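Long-range contact in imelysin-like protein (Psychrobacter arcticus, PDB 3PF0), which is of unknown function but belongs to the imelysin-like (peptidase M75) family and may be a metalloendopeptidase: residues A[103-114]-A[267-278]. Numbering follows the deposited sequence.
Sequences LVLAQAWASAEM and QSRAIINAKLAT
The side chain of Ile-271 sits as a knob in a hole on helix 92-112 formed by Leu-103, Ala-106, Gln-107 and Ala-110. Its CG1 stands anti to the carbonyl carbon (chi1 -53°), which carries CD1 to 3.7 Å from CB of Ala-106, while CG2 faces CB of Ala-110. At the N-terminal end of helix 268-283, the side chains of Leu-103 and the N-cap residue Gln-267 cross at about a right angle, Leu-103 CD1 against CB and CD2 against the amide end of Gln-267; Leu-103 CD1 also lies 3.8 Å from CB of Ala-270. The extended chain of Gln-107 passes over Ala-270, and its NE2 makes a weak bond to a water that also joins Ala-270 O and Asn-273 ND2. Small residues let the backbones close in: Ala-274 CB rests 3.5 Å from Gln-107 O. Beyond it, the hydroxyls of Ser-111 and Thr-278 are hydrogen-bonded, OG to OG1 at 2.7 Å. Thr-278 OG1 is further tied to Ala-274 O, reaching it from the face opposite to that used by its own backbone N. Thr-278 CG2 sits 3.6 Å from SE of selenomethionine Met-114. On the other flank, Lys-275 lays CG against Ala-110 CB and bends at its end to form a salt bridge with Glu-113: NZ meets OE1 at 2.9 Å on its anti side, 35° out of the carboxylate plane. Glu-113 OE2 binds Asn-130 and, weakly, Trp-109 NE1. A leucine in place of Lys-275 would probably leave Glu-113 OE1 without its positive mate and the carboxylate less firmly held. Met-114 and Lys-275 both touch helix 225-250. The axes of 103-112 and 268-278 come within 8.1 Å, run in the same general direction and cross at -38°, a helix pair with a knob-into-hole contact at Ile-271 inside the all-helical imelysin fold.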
loop_
_atom_site.group_PDB
_atom_site.type_symbol
_atom_site.label_atom_id
_atom_site.label_comp_id
_atom_site.label_asym_id
_atom_site.label_seq_id
_atom_site.Cartn_x
_atom_site.Cartn_y
_atom_site.Cartn_z
ATOM N N LEU A 103 2.491 12.093 3.911
ATOM C CA LEU A 103 3.055 10.850 4.454
ATOM C C LEU A 103 1.969 9.987 5.111
ATOM O O LEU A 103 1.981 8.773 4.902
ATOM C CB LEU A 103 4.202 11.135 5.451
ATOM C CG LEU A 103 4.945 9.919 6.073
ATOM C CD1 LEU A 103 5.408 8.911 5.004
ATOM C CD2 LEU A 103 6.118 10.377 6.935
ATOM N N VAL A 104 1.048 10.609 5.901
ATOM C CA VAL A 104 -0.088 9.926 6.554
ATOM C C VAL A 104 -0.914 9.217 5.457
ATOM O O VAL A 104 -1.242 8.033 5.596
ATOM C CB VAL A 104 -0.950 10.905 7.416
ATOM C CG1 VAL A 104 -2.203 10.224 7.976
ATOM C CG2 VAL A 104 -0.131 11.543 8.548
ATOM N N LEU A 105 -1.198 9.932 4.350
ATOM C CA LEU A 105 -1.914 9.411 3.189
ATOM C C LEU A 105 -1.122 8.294 2.482
ATOM O O LEU A 105 -1.722 7.290 2.092
ATOM C CB LEU A 105 -2.258 10.549 2.197
ATOM C CG LEU A 105 -2.657 10.145 0.762
ATOM C CD1 LEU A 105 -3.972 9.342 0.735
ATOM C CD2 LEU A 105 -2.732 11.343 -0.122
ATOM N N ALA A 106 0.195 8.474 2.288
ATOM C CA ALA A 106 1.033 7.461 1.618
ATOM C C ALA A 106 1.078 6.176 2.442
ATOM O O ALA A 106 1.012 5.092 1.871
ATOM C CB ALA A 106 2.439 7.997 1.382
ATOM N N GLN A 107 1.103 6.306 3.789
ATOM C CA GLN A 107 1.093 5.179 4.731
ATOM C C GLN A 107 -0.262 4.425 4.677
ATOM O O GLN A 107 -0.259 3.191 4.685
ATOM C CB GLN A 107 1.383 5.662 6.158
ATOM C CG GLN A 107 2.860 5.997 6.394
ATOM C CD GLN A 107 3.093 6.518 7.784
ATOM O OE1 GLN A 107 2.722 7.642 8.129
ATOM N NE2 GLN A 107 3.749 5.731 8.608
ATOM N N ALA A 108 -1.397 5.166 4.598
ATOM C CA ALA A 108 -2.757 4.608 4.508
ATOM C C ALA A 108 -2.945 3.828 3.204
ATOM O O ALA A 108 -3.535 2.751 3.218
ATOM C CB ALA A 108 -3.809 5.711 4.615
ATOM N N TRP A 109 -2.442 4.350 2.090
ATOM C CA TRP A 109 -2.554 3.633 0.824
ATOM C C TRP A 109 -1.632 2.408 0.797
ATOM O O TRP A 109 -2.018 1.387 0.220
ATOM C CB TRP A 109 -2.289 4.528 -0.377
ATOM C CG TRP A 109 -2.353 3.770 -1.674
ATOM C CD1 TRP A 109 -1.300 3.391 -2.451
ATOM C CD2 TRP A 109 -3.518 3.151 -2.245
ATOM N NE1 TRP A 109 -1.741 2.615 -3.499
ATOM C CE2 TRP A 109 -3.094 2.428 -3.380
ATOM C CE3 TRP A 109 -4.881 3.126 -1.896
ATOM C CZ2 TRP A 109 -3.988 1.717 -4.192
ATOM C CZ3 TRP A 109 -5.763 2.412 -2.695
ATOM C CH2 TRP A 109 -5.317 1.723 -3.829
ATOM N N ALA A 110 -0.447 2.492 1.439
ATOM C CA ALA A 110 0.493 1.363 1.528
ATOM C C ALA A 110 -0.193 0.183 2.222
ATOM O O ALA A 110 -0.038 -0.955 1.787
ATOM C CB ALA A 110 1.763 1.767 2.275
ATOM N N SER A 111 -1.013 0.474 3.249
ATOM C CA SER A 111 -1.803 -0.519 3.971
ATOM C C SER A 111 -2.897 -1.093 3.064
ATOM O O SER A 111 -3.013 -2.312 2.974
ATOM C CB SER A 111 -2.404 0.104 5.226
ATOM O OG SER A 111 -1.346 0.376 6.132
ATOM N N ALA A 112 -3.643 -0.233 2.338
ATOM C CA ALA A 112 -4.711 -0.648 1.401
ATOM C C ALA A 112 -4.173 -1.523 0.241
ATOM O O ALA A 112 -4.934 -2.293 -0.361
ATOM C CB ALA A 112 -5.428 0.579 0.836
ATOM N N GLU A 113 -2.854 -1.440 -0.038
ATOM C CA GLU A 113 -2.199 -2.224 -1.095
ATOM C C GLU A 113 -2.117 -3.734 -0.752
ATOM O O GLU A 113 -1.677 -4.524 -1.592
ATOM C CB GLU A 113 -0.806 -1.663 -1.399
ATOM C CG GLU A 113 -0.863 -0.499 -2.372
ATOM C CD GLU A 113 0.465 0.129 -2.739
ATOM O OE1 GLU A 113 1.431 -0.011 -1.957
ATOM O OE2 GLU A 113 0.527 0.813 -3.783
HETATM N N MSE A 114 -2.587 -4.136 0.448
HETATM C CA MSE A 114 -2.679 -5.543 0.867
HETATM C C MSE A 114 -3.626 -6.304 -0.090
HETATM O O MSE A 114 -3.548 -7.522 -0.176
HETATM C CB MSE A 114 -3.168 -5.648 2.331
HETATM C CG MSE A 114 -4.644 -5.289 2.510
HETATM SE SE MSE A 114 -5.321 -5.481 4.319
HETATM C CE MSE A 114 -5.818 -3.666 4.630
ATOM N N GLN A 267 11.147 8.988 3.067
ATOM C CA GLN A 267 10.349 8.341 4.107
ATOM C C GLN A 267 10.057 6.863 3.771
ATOM O O GLN A 267 8.953 6.389 4.029
ATOM C CB GLN A 267 9.042 9.137 4.330
ATOM C CG GLN A 267 9.247 10.560 4.887
ATOM C CD GLN A 267 9.783 10.597 6.309
ATOM O OE1 GLN A 267 9.709 9.619 7.067
ATOM N NE2 GLN A 267 10.338 11.741 6.707
ATOM N N SER A 268 11.052 6.126 3.236
ATOM C CA SER A 268 10.848 4.714 2.873
ATOM C C SER A 268 10.569 3.826 4.078
ATOM O O SER A 268 9.768 2.909 3.946
ATOM C CB SER A 268 12.016 4.147 2.069
ATOM O OG SER A 268 13.277 4.602 2.526
ATOM N N ARG A 269 11.219 4.081 5.238
ATOM C CA ARG A 269 11.009 3.300 6.466
ATOM C C ARG A 269 9.524 3.328 6.890
ATOM O O ARG A 269 8.985 2.284 7.242
ATOM C CB ARG A 269 11.911 3.797 7.604
ATOM C CG ARG A 269 11.933 2.852 8.822
ATOM C CD ARG A 269 12.683 3.431 10.009
ATOM N NE ARG A 269 11.973 4.550 10.632
ATOM C CZ ARG A 269 12.548 5.454 11.422
ATOM N NH1 ARG A 269 13.843 5.375 11.703
ATOM N NH2 ARG A 269 11.833 6.444 11.936
ATOM N N ALA A 270 8.868 4.501 6.802
ATOM C CA ALA A 270 7.455 4.678 7.135
ATOM C C ALA A 270 6.531 3.870 6.207
ATOM O O ALA A 270 5.515 3.358 6.673
ATOM C CB ALA A 270 7.083 6.153 7.083
ATOM N N ILE A 271 6.886 3.745 4.908
ATOM C CA ILE A 271 6.088 2.986 3.936
ATOM C C ILE A 271 6.216 1.474 4.216
ATOM O O ILE A 271 5.196 0.793 4.284
ATOM C CB ILE A 271 6.444 3.351 2.459
ATOM C CG1 ILE A 271 6.372 4.886 2.210
ATOM C CG2 ILE A 271 5.556 2.591 1.460
ATOM C CD1 ILE A 271 4.994 5.596 2.620
ATOM N N ILE A 272 7.453 0.968 4.429
ATOM C CA ILE A 272 7.703 -0.457 4.707
ATOM C C ILE A 272 7.030 -0.866 6.040
ATOM O O ILE A 272 6.426 -1.932 6.110
ATOM C CB ILE A 272 9.226 -0.792 4.664
ATOM C CG1 ILE A 272 9.855 -0.429 3.283
ATOM C CG2 ILE A 272 9.515 -2.259 5.034
ATOM C CD1 ILE A 272 9.179 -1.027 1.983
ATOM N N ASN A 273 7.102 0.006 7.063
ATOM C CA ASN A 273 6.500 -0.185 8.382
ATOM C C ASN A 273 4.969 -0.300 8.288
ATOM O O ASN A 273 4.390 -1.209 8.889
ATOM C CB ASN A 273 6.898 0.973 9.295
ATOM C CG ASN A 273 6.597 0.773 10.752
ATOM O OD1 ASN A 273 7.104 -0.150 11.403
ATOM N ND2 ASN A 273 5.812 1.679 11.304
ATOM N N ALA A 274 4.321 0.585 7.513
ATOM C CA ALA A 274 2.865 0.563 7.323
ATOM C C ALA A 274 2.424 -0.763 6.689
ATOM O O ALA A 274 1.451 -1.361 7.146
ATOM C CB ALA A 274 2.426 1.739 6.458
ATOM N N LYS A 275 3.192 -1.259 5.692
ATOM C CA LYS A 275 2.905 -2.526 5.021
ATOM C C LYS A 275 3.106 -3.699 5.978
ATOM O O LYS A 275 2.247 -4.580 6.030
ATOM C CB LYS A 275 3.764 -2.698 3.759
ATOM C CG LYS A 275 3.409 -1.698 2.668
ATOM C CD LYS A 275 4.076 -2.025 1.346
ATOM C CE LYS A 275 3.447 -1.196 0.263
ATOM N NZ LYS A 275 3.363 -1.941 -1.012
ATOM N N LEU A 276 4.203 -3.685 6.778
ATOM C CA LEU A 276 4.489 -4.749 7.752
ATOM C C LEU A 276 3.407 -4.831 8.834
ATOM O O LEU A 276 2.950 -5.929 9.153
ATOM C CB LEU A 276 5.869 -4.569 8.417
ATOM C CG LEU A 276 7.084 -5.144 7.700
ATOM C CD1 LEU A 276 8.362 -4.763 8.445
ATOM C CD2 LEU A 276 6.994 -6.672 7.556
ATOM N N ALA A 277 2.987 -3.677 9.376
ATOM C CA ALA A 277 1.955 -3.590 10.417
ATOM C C ALA A 277 0.588 -4.111 9.922
ATOM O O ALA A 277 -0.154 -4.717 10.701
ATOM C CB ALA A 277 1.823 -2.152 10.900
ATOM N N THR A 278 0.274 -3.903 8.627
ATOM C CA THR A 278 -0.979 -4.352 8.012
ATOM C C THR A 278 -0.931 -5.874 7.855
ATOM O O THR A 278 -1.903 -6.554 8.194
ATOM C CB THR A 278 -1.208 -3.592 6.704
ATOM O OG1 THR A 278 -1.326 -2.213 7.037
ATOM C CG2 THR A 278 -2.452 -4.046 5.956
HETATM O O HOH W 1 4.574 3.429 9.455
#